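Local coordinates for protein dTDP-4-dehydrorhamnose reductase (Bacillus anthracis, PDB 3SC6) that catalyses the NADPH-dependent reduction of dTDP-4-dehydrorhamnose to dTDP-L-rhamnose, the nucleotide sugar that serves as activated rhamnose, at residues Q22-P27 with Y157-N162; G18-E23 with P188-D193; A64-V69 with E73-L78. All coordinates share one frame; numbering follows the deposited sequence.

Contact 1: residues Q22-P27 with Y157-N162; sequences QEELNP and YGKYGN. With SO4 (sulfate ion), chain H.
The hydroxyl of Y160 and the carboxylate of E23 approach from opposite directions and meet where the last turn of helix 16-24 faces the loop that follows strand 148-157. Y160 OH donates a hydrogen bond to E23 OE1 at 2.8 Å, received on the syn lone pair, so the hydroxyl sits in the fork of the acid, with E23 OE2 also 2.8 Å from Y160 OH. Carboxylate and ring planes stand almost perpendicular, 88° apart. E23 reaches this position with CG beside its backbone N (chi1 -60°) and the rest of the chain extended, which carries the acid out from the helix toward the loop.

One residue on along the helix and one back along the loop, the ends of E24 and K159 approach from opposite directions, but less tightly: the salt bridge from E24 OE2 to K159 NZ is long, at 3.8 Å. Each end has stronger partners elsewhere. The E24 carboxylate is hydrogen-bonded to Q20 and N195, while K159 NZ is paired with E283 and Y190, so the lysine is held mainly by these two and reaches the helix end only through the long salt bridge.

Further along, the loop binds a sulfate ion, probably taken from the crystallisation liquor. G161 N donates to sulfate O1 at 2.8 Å with an N-H...O angle of 157°, and the same oxygen lies in the plane of the Y160 ring, at its edge, 3.4 Å from Y160 CB. The contact is a polar one at the surface, joining the first helix of an NADP-binding Rossmann fold to the loop leaving strand 148-157 of its central, mainly parallel sheet.

Contact 2: residues G18-E23 with P188-D193; sequences GKQLQE and PTYVAD
This is a buried polar and apolar contact within the Rossmann fold: helix 16-24, the helix after the first strand, lies against the junction where strand 185-190 gives way to helix 191-202. Y190 occupies the N-cap position of that second helix. From the first helix a single side chain, Q20, does nearly all the touching. With CG anti to N (chi1 -178°) and the chain extended beyond it, Q20 pushes its amide straight across to the turn.

V191 takes the flank of this chain. Its CG1 methyl lies 3.7 Å from Q20 CD, and the aliphatic CB and CG atoms of Q20 run past the same methyl at about 4 Å. The amide oxygen also rests on the valine, with Q20 OE1 3.4 Å from V191 CB; that oxygen is used by the backbone N of K159. The nitrogen end has E24 as its main partner, and A192 CB packs 3.8 Å from Q20 NE2.

The same A192 methyl lies over one face of the Y190 ring, offset toward the rim. The tyrosine hydroxyl is hydrogen-bonded to E283 of the C-terminal helix 273-283 and to K159 of the loop after strand 148-157. Q20 crosses Y190 at about a right angle, with amide and ring planes 53° apart, and Q20 NE2 makes a weak hydrogen bond to Y190 OH, 3.4 Å long and bent to 138°.

Contact 3: residues A64-V69 with E73-L78; sequences AAYTKV and EKERDL. With NAP (NADP nicotinamide-adenine-dinucleotide phosphate), chain G.
The ring of Y66 carries K68 CG over one face, offset toward the rim, while E75 OE2 and L78 CD2 of the other segment lie obliquely to the ring; both side chains cross the tyrosine at about a right angle. L78 sets its CD2 methyl 3.7 Å from Y66 CE1, an apolar touch at the start of helix 76-97. Beside it, E75 OE2 comes to 3.3 Å from Y66 OH, its carboxylate plane turned 38° from the ring. Y66 reaches both because CG stands anti to the backbone N (chi1 -179°), sending the ring away from the cofactor toward the helix.

The residues flanking Y66 are turned to NADP instead. A65 N donates to ribose oxygen O4B of NADP at 3.2 Å, and A64 CB lies 3.4 Å from adenine atom N3A of NADP. T67 places its hydroxyl between backbone N and carbonyl carbon (chi1 63°), from where OG1 donates to pyrophosphate oxygen O1A of NADP at 2.7 Å. Through L78 and I82, and the bond from its backbone N to N83, Y66 packs the loop against helix 76-97, while the neighbouring residues contact the adenosine and pyrophosphate. Such a loop, leaving the C-terminal end of a parallel strand, here 59-62, is characteristic of the dinucleotide-binding site of a Rossmann fold.

Overall arrangement
All three contacts belong to one Rossmann-type NADP-binding unit. Contacts 1 and 2 start from the same stretch of helix 16-24, sharing Q22 and E23, and their centres are only 4 Å apart; they also touch directly, through K159 with Y190 and through the paired strands 148-157 and 185-190. Together they join the first helix to distant parts of the chain, well over a hundred residues on. Contact 3 is nested inside the loops that both close, with its centre 22 to 23 Å from theirs, and it bridges only a short span after strand 59-62. The cofactor lies between, hydrogen-bonded by the loop of contact 3 and by Q16 and L17 at the start of helix 16-24.

Contact 1: residues Q22-P27 with Y157-N162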
# COMPACT_ATOMS: atom_id res chain seq x y z
N GLN A 22 -5.84 2.00 11.98
CA GLN A 22 -6.12 1.84 13.40
C GLN A 22 -7.29 2.72 13.86
O GLN A 22 -8.02 2.35 14.78
CB GLN A 22 -4.86 2.23 14.17
CG GLN A 22 -4.98 2.22 15.68
CD GLN A 22 -3.69 2.66 16.36
OE1 GLN A 22 -2.66 2.82 15.70
NE2 GLN A 22 -3.74 2.84 17.67
N GLU A 23 -7.46 3.87 13.23
CA GLU A 23 -8.54 4.80 13.58
C GLU A 23 -9.83 4.57 12.81
O GLU A 23 -10.89 4.97 13.27
CB GLU A 23 -8.09 6.23 13.29
CG GLU A 23 -6.87 6.70 14.05
CD GLU A 23 -6.47 8.12 13.68
OE1 GLU A 23 -7.12 8.71 12.80
OE2 GLU A 23 -5.49 8.64 14.27
N GLU A 24 -9.74 3.93 11.65
CA GLU A 24 -10.93 3.68 10.83
C GLU A 24 -11.67 2.35 11.06
O GLU A 24 -12.77 2.16 10.54
CB GLU A 24 -10.60 3.91 9.36
CG GLU A 24 -10.14 5.35 9.11
CD GLU A 24 -9.79 5.63 7.66
OE1 GLU A 24 -9.90 4.70 6.83
OE2 GLU A 24 -9.42 6.79 7.37
N LEU A 25 -11.08 1.44 11.83
CA LEU A 25 -11.74 0.17 12.11
C LEU A 25 -12.67 0.44 13.29
O LEU A 25 -12.23 0.96 14.31
CB LEU A 25 -10.74 -0.94 12.45
CG LEU A 25 -9.77 -1.33 11.35
CD1 LEU A 25 -8.80 -2.39 11.86
CD2 LEU A 25 -10.53 -1.84 10.13
N ASN A 26 -13.94 0.09 13.13
CA ASN A 26 -14.93 0.31 14.18
C ASN A 26 -14.54 -0.39 15.48
O ASN A 26 -14.49 -1.62 15.53
CB ASN A 26 -16.31 -0.16 13.70
CG ASN A 26 -17.42 0.14 14.70
OD1 ASN A 26 -17.19 0.75 15.74
ND2 ASN A 26 -18.63 -0.27 14.36
N PRO A 27 -14.24 0.39 16.54
CA PRO A 27 -13.85 -0.19 17.83
C PRO A 27 -14.96 -0.97 18.54
O PRO A 27 -14.66 -1.79 19.40
CB PRO A 27 -13.43 1.03 18.66
CG PRO A 27 -14.12 2.18 18.03
CD PRO A 27 -14.26 1.86 16.58
N TYR A 157 -1.20 7.29 -0.22
CA TYR A 157 -0.94 8.51 0.56
C TYR A 157 -2.10 8.69 1.53
O TYR A 157 -3.25 8.43 1.19
CB TYR A 157 -0.85 9.74 -0.35
CG TYR A 157 -2.14 10.10 -1.04
CD1 TYR A 157 -2.50 9.53 -2.25
CD2 TYR A 157 -3.00 11.04 -0.48
CE1 TYR A 157 -3.69 9.88 -2.87
CE2 TYR A 157 -4.18 11.39 -1.09
CZ TYR A 157 -4.52 10.81 -2.29
OH TYR A 157 -5.71 11.17 -2.89
N GLY A 158 -1.79 9.15 2.75
CA GLY A 158 -2.83 9.36 3.77
C GLY A 158 -2.67 10.61 4.61
O GLY A 158 -1.87 11.49 4.29
N LYS A 159 -3.44 10.68 5.69
CA LYS A 159 -3.41 11.82 6.59
C LYS A 159 -2.10 11.96 7.34
O LYS A 159 -1.59 13.07 7.52
CB LYS A 159 -4.49 11.70 7.67
CG LYS A 159 -5.93 11.67 7.20
CD LYS A 159 -6.86 11.61 8.42
CE LYS A 159 -8.32 11.62 8.01
NZ LYS A 159 -8.68 10.46 7.15
N TYR A 160 -1.56 10.83 7.78
CA TYR A 160 -0.33 10.83 8.55
C TYR A 160 0.92 10.53 7.73
O TYR A 160 0.86 9.88 6.70
CB TYR A 160 -0.49 9.82 9.68
CG TYR A 160 -1.76 10.08 10.47
CD1 TYR A 160 -1.79 10.98 11.52
CD2 TYR A 160 -2.94 9.44 10.12
CE1 TYR A 160 -2.97 11.22 12.21
CE2 TYR A 160 -4.11 9.67 10.80
CZ TYR A 160 -4.12 10.56 11.85
OH TYR A 160 -5.29 10.78 12.52
N GLY A 161 2.05 11.04 8.22
CA GLY A 161 3.34 10.86 7.57
C GLY A 161 3.50 11.73 6.34
O GLY A 161 2.54 12.33 5.86
N ASN A 162 4.72 11.82 5.83
CA ASN A 162 4.98 12.62 4.65
C ASN A 162 4.49 11.89 3.42
O ASN A 162 4.48 10.66 3.38
CB ASN A 162 6.48 12.92 4.50
CG ASN A 162 7.04 13.71 5.66
OD1 ASN A 162 6.32 14.09 6.59
ND2 ASN A 162 8.35 13.96 5.63
S SO4 H . 1.82 13.35 11.00
O1 SO4 H . 1.84 11.89 10.92
O2 SO4 H . 1.37 13.75 12.33
O3 SO4 H . 3.18 13.85 10.77
O4 SO4 H . 0.92 13.89 9.99

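Contact 2: residues G18-E23 with P188-D193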
# COMPACT_ATOMS: atom_id res chain seq x y z
N GLY A 18 -1.15 1.76 8.93
CA GLY A 18 -1.35 1.40 10.32
C GLY A 18 -1.84 2.54 11.19
O GLY A 18 -2.75 2.36 12.00
N LYS A 19 -1.24 3.70 11.02
CA LYS A 19 -1.61 4.88 11.78
C LYS A 19 -3.06 5.31 11.51
O LYS A 19 -3.79 5.67 12.43
CB LYS A 19 -0.66 6.03 11.43
CG LYS A 19 -0.89 7.35 12.17
CD LYS A 19 -0.68 7.23 13.67
CE LYS A 19 -0.93 8.57 14.36
NZ LYS A 19 -0.02 9.64 13.87
N GLN A 20 -3.47 5.24 10.24
CA GLN A 20 -4.83 5.63 9.86
C GLN A 20 -5.85 4.48 9.86
O GLN A 20 -7.04 4.70 10.06
CB GLN A 20 -4.79 6.35 8.51
CG GLN A 20 -6.14 6.86 8.01
CD GLN A 20 -6.01 7.67 6.73
OE1 GLN A 20 -4.90 7.91 6.24
NE2 GLN A 20 -7.14 8.10 6.18
N LEU A 21 -5.38 3.26 9.62
CA LEU A 21 -6.26 2.08 9.61
C LEU A 21 -6.76 1.85 11.03
O LEU A 21 -7.93 1.55 11.25
CB LEU A 21 -5.50 0.85 9.11
CG LEU A 21 -6.28 -0.46 9.07
CD1 LEU A 21 -7.52 -0.34 8.20
CD2 LEU A 21 -5.38 -1.58 8.57
N GLN A 22 -5.84 2.00 11.98
CA GLN A 22 -6.12 1.84 13.40
C GLN A 22 -7.29 2.72 13.86
O GLN A 22 -8.02 2.35 14.78
CB GLN A 22 -4.86 2.23 14.17
CG GLN A 22 -4.98 2.22 15.68
CD GLN A 22 -3.69 2.66 16.36
OE1 GLN A 22 -2.66 2.82 15.70
NE2 GLN A 22 -3.74 2.84 17.67
N GLU A 23 -7.46 3.87 13.23
CA GLU A 23 -8.54 4.80 13.58
C GLU A 23 -9.83 4.57 12.81
O GLU A 23 -10.89 4.97 13.27
CB GLU A 23 -8.09 6.23 13.29
CG GLU A 23 -6.87 6.70 14.05
CD GLU A 23 -6.47 8.12 13.68
OE1 GLU A 23 -7.12 8.71 12.80
OE2 GLU A 23 -5.49 8.64 14.27
N PRO A 188 -3.12 7.38 -8.02
CA PRO A 188 -3.06 7.77 -6.62
C PRO A 188 -4.14 7.08 -5.80
O PRO A 188 -5.31 7.11 -6.18
CB PRO A 188 -3.32 9.28 -6.66
CG PRO A 188 -2.94 9.70 -8.02
CD PRO A 188 -3.19 8.54 -8.92
N THR A 189 -3.75 6.47 -4.69
CA THR A 189 -4.70 5.77 -3.83
C THR A 189 -4.71 6.33 -2.42
O THR A 189 -3.70 6.28 -1.72
CB THR A 189 -4.37 4.27 -3.76
OG1 THR A 189 -4.45 3.71 -5.08
CG2 THR A 189 -5.34 3.56 -2.84
N TYR A 190 -5.85 6.86 -2.01
CA TYR A 190 -6.00 7.42 -0.67
C TYR A 190 -6.36 6.36 0.37
O TYR A 190 -7.39 5.70 0.28
CB TYR A 190 -6.98 8.60 -0.67
CG TYR A 190 -7.33 9.13 0.70
CD1 TYR A 190 -6.36 9.32 1.66
CD2 TYR A 190 -8.62 9.56 0.98
CE1 TYR A 190 -6.68 9.83 2.91
CE2 TYR A 190 -8.95 10.08 2.21
CZ TYR A 190 -7.97 10.21 3.17
OH TYR A 190 -8.28 10.73 4.40
N VAL A 191 -5.47 6.22 1.35
CA VAL A 191 -5.62 5.26 2.45
C VAL A 191 -7.05 5.05 2.93
O VAL A 191 -7.48 3.92 3.13
CB VAL A 191 -4.75 5.66 3.66
CG1 VAL A 191 -4.98 4.72 4.82
CG2 VAL A 191 -3.27 5.67 3.27
N ALA A 192 -7.81 6.12 3.12
CA ALA A 192 -9.19 6.00 3.58
C ALA A 192 -10.00 5.08 2.67
O ALA A 192 -10.77 4.26 3.16
CB ALA A 192 -9.85 7.34 3.70
N ASP A 193 -9.84 5.23 1.35
CA ASP A 193 -10.58 4.39 0.39
C ASP A 193 -10.07 2.94 0.45
O ASP A 193 -10.85 2.00 0.29
CB ASP A 193 -10.48 4.93 -1.04
CG ASP A 193 -11.14 6.29 -1.22
OD1 ASP A 193 -11.77 6.79 -0.26
OD2 ASP A 193 -11.06 6.85 -2.33

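Contact 3: residues A64-V69 with E73-L78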
# COMPACT_ATOMS: atom_id res chain seq x y z
N ALA A 64 3.45 -3.88 8.07
CA ALA A 64 4.89 -3.75 8.24
C ALA A 64 5.64 -4.01 6.93
O ALA A 64 5.31 -4.95 6.20
CB ALA A 64 5.39 -4.70 9.33
N ALA A 65 6.64 -3.18 6.65
CA ALA A 65 7.42 -3.33 5.42
C ALA A 65 8.53 -2.27 5.29
O ALA A 65 8.50 -1.23 5.95
CB ALA A 65 6.51 -3.26 4.21
N TYR A 66 9.50 -2.58 4.43
CA TYR A 66 10.63 -1.71 4.15
C TYR A 66 10.22 -1.02 2.86
O TYR A 66 10.37 -1.58 1.78
CB TYR A 66 11.90 -2.54 3.97
CG TYR A 66 13.14 -1.73 3.68
CD1 TYR A 66 13.94 -1.27 4.72
CD2 TYR A 66 13.52 -1.44 2.38
CE1 TYR A 66 15.09 -0.54 4.47
CE2 TYR A 66 14.67 -0.70 2.12
CZ TYR A 66 15.45 -0.26 3.17
OH TYR A 66 16.59 0.48 2.92
N THR A 67 9.68 0.19 2.98
CA THR A 67 9.22 0.96 1.83
C THR A 67 10.19 2.01 1.28
O THR A 67 9.77 3.07 0.83
CB THR A 67 7.90 1.68 2.17
OG1 THR A 67 8.14 2.62 3.23
CG2 THR A 67 6.85 0.67 2.61
N LYS A 68 11.49 1.71 1.31
CA LYS A 68 12.50 2.63 0.81
C LYS A 68 12.95 2.12 -0.56
O LYS A 68 14.04 1.57 -0.71
CB LYS A 68 13.66 2.75 1.79
CG LYS A 68 13.21 3.24 3.16
CD LYS A 68 14.35 3.35 4.15
CE LYS A 68 13.84 3.83 5.50
NZ LYS A 68 14.94 3.96 6.50
N VAL A 69 12.08 2.33 -1.54
CA VAL A 69 12.29 1.91 -2.93
C VAL A 69 13.71 2.11 -3.45
O VAL A 69 14.35 1.15 -3.88
CB VAL A 69 11.30 2.64 -3.87
CG1 VAL A 69 11.53 2.20 -5.31
CG2 VAL A 69 9.86 2.35 -3.47
N GLU A 73 17.75 -0.86 -3.44
CA GLU A 73 18.75 -1.31 -4.41
C GLU A 73 20.13 -1.47 -3.77
O GLU A 73 20.92 -2.31 -4.19
CB GLU A 73 18.85 -0.30 -5.57
CG GLU A 73 17.57 -0.14 -6.39
CD GLU A 73 17.19 -1.39 -7.16
OE1 GLU A 73 18.06 -2.27 -7.33
OE2 GLU A 73 16.05 -1.47 -7.65
N LYS A 74 20.41 -0.67 -2.76
CA LYS A 74 21.69 -0.71 -2.07
C LYS A 74 21.69 -1.66 -0.87
O LYS A 74 22.74 -2.14 -0.45
CB LYS A 74 22.10 0.70 -1.66
CG LYS A 74 22.25 1.63 -2.87
CD LYS A 74 22.69 3.03 -2.49
CE LYS A 74 22.86 3.89 -3.74
NZ LYS A 74 23.32 5.27 -3.42
N GLU A 75 20.51 -1.93 -0.31
CA GLU A 75 20.38 -2.83 0.83
C GLU A 75 19.37 -3.91 0.48
O GLU A 75 18.21 -3.87 0.90
CB GLU A 75 19.97 -2.06 2.08
CG GLU A 75 21.00 -1.04 2.53
CD GLU A 75 20.59 -0.28 3.78
OE1 GLU A 75 21.43 0.46 4.33
OE2 GLU A 75 19.43 -0.43 4.22
N ARG A 76 19.83 -4.90 -0.28
CA ARG A 76 18.98 -6.01 -0.72
C ARG A 76 18.62 -7.00 0.38
O ARG A 76 17.45 -7.36 0.52
CB ARG A 76 19.61 -6.71 -1.92
CG ARG A 76 19.80 -5.77 -3.12
CD ARG A 76 20.37 -6.48 -4.34
NE ARG A 76 20.52 -5.55 -5.47
CZ ARG A 76 20.96 -5.88 -6.68
NH1 ARG A 76 21.29 -7.14 -6.96
NH2 ARG A 76 21.07 -4.96 -7.63
N ASP A 77 19.60 -7.46 1.16
CA ASP A 77 19.29 -8.41 2.23
C ASP A 77 18.26 -7.83 3.18
O ASP A 77 17.34 -8.52 3.61
CB ASP A 77 20.54 -8.84 3.00
CG ASP A 77 21.52 -9.64 2.16
OD1 ASP A 77 21.23 -9.89 0.97
OD2 ASP A 77 22.57 -10.04 2.69
N LEU A 78 18.41 -6.54 3.48
CA LEU A 78 17.49 -5.86 4.39
C LEU A 78 16.08 -5.74 3.79
O LEU A 78 15.10 -5.70 4.53
CB LEU A 78 18.04 -4.48 4.75
CG LEU A 78 17.23 -3.64 5.74
CD1 LEU A 78 17.03 -4.39 7.05
CD2 LEU A 78 17.92 -2.30 5.99
PA NAP G . 5.39 2.96 5.80
O1A NAP G . 6.87 2.83 5.56
O2A NAP G . 4.84 4.23 6.42
O5B NAP G . 4.88 1.72 6.68
C5B NAP G . 5.72 0.60 6.96
C4B NAP G . 5.92 0.50 8.47
O4B NAP G . 6.55 -0.75 8.80
C3B NAP G . 6.80 1.62 9.01
O3B NAP G . 6.15 2.36 10.04
C2B NAP G . 8.01 0.91 9.57
O2B NAP G . 8.52 1.55 10.74
C1B NAP G . 7.48 -0.49 9.85
N9A NAP G . 8.57 -1.49 9.99
C8A NAP G . 9.81 -1.45 9.46
N7A NAP G . 10.49 -2.54 9.86
C5A NAP G . 9.68 -3.26 10.65
C6A NAP G . 9.82 -4.54 11.40
N6A NAP G . 10.98 -5.24 11.36
N1A NAP G . 8.76 -4.99 12.11
C2A NAP G . 7.61 -4.29 12.14
N3A NAP G . 7.46 -3.12 11.48
C4A NAP G . 8.47 -2.60 10.73
O3 NAP G . 4.63 2.70 4.39
PN NAP G . 3.04 2.39 4.29
O1N NAP G . 2.54 2.98 3.00
O2N NAP G . 2.36 2.72 5.60
O5D NAP G . 3.01 0.79 4.15
C5D NAP G . 1.80 0.11 3.81
C4D NAP G . 2.08 -1.05 2.86
O4D NAP G . 1.70 -0.69 1.52
C3D NAP G . 3.56 -1.45 2.82
O3D NAP G . 3.70 -2.84 3.09
C2D NAP G . 4.02 -1.14 1.41
O2D NAP G . 4.91 -2.15 0.95
C1D NAP G . 2.73 -1.09 0.60
N1N NAP G . 2.78 -0.16 -0.54
C2N NAP G . 3.02 1.15 -0.33
C3N NAP G . 3.07 2.04 -1.40
C7N NAP G . 3.33 3.50 -1.14
O7N NAP G . 3.57 3.86 0.01
N7N NAP G . 3.30 4.38 -2.14
C4N NAP G . 2.87 1.57 -2.70
C5N NAP G . 2.63 0.22 -2.88
C6N NAP G . 2.58 -0.63 -1.78
P2B NAP G . 9.88 2.41 10.69
O1X NAP G . 9.89 3.10 12.03
O2X NAP G . 10.98 1.38 10.51
O3X NAP G . 9.70 3.32 9.51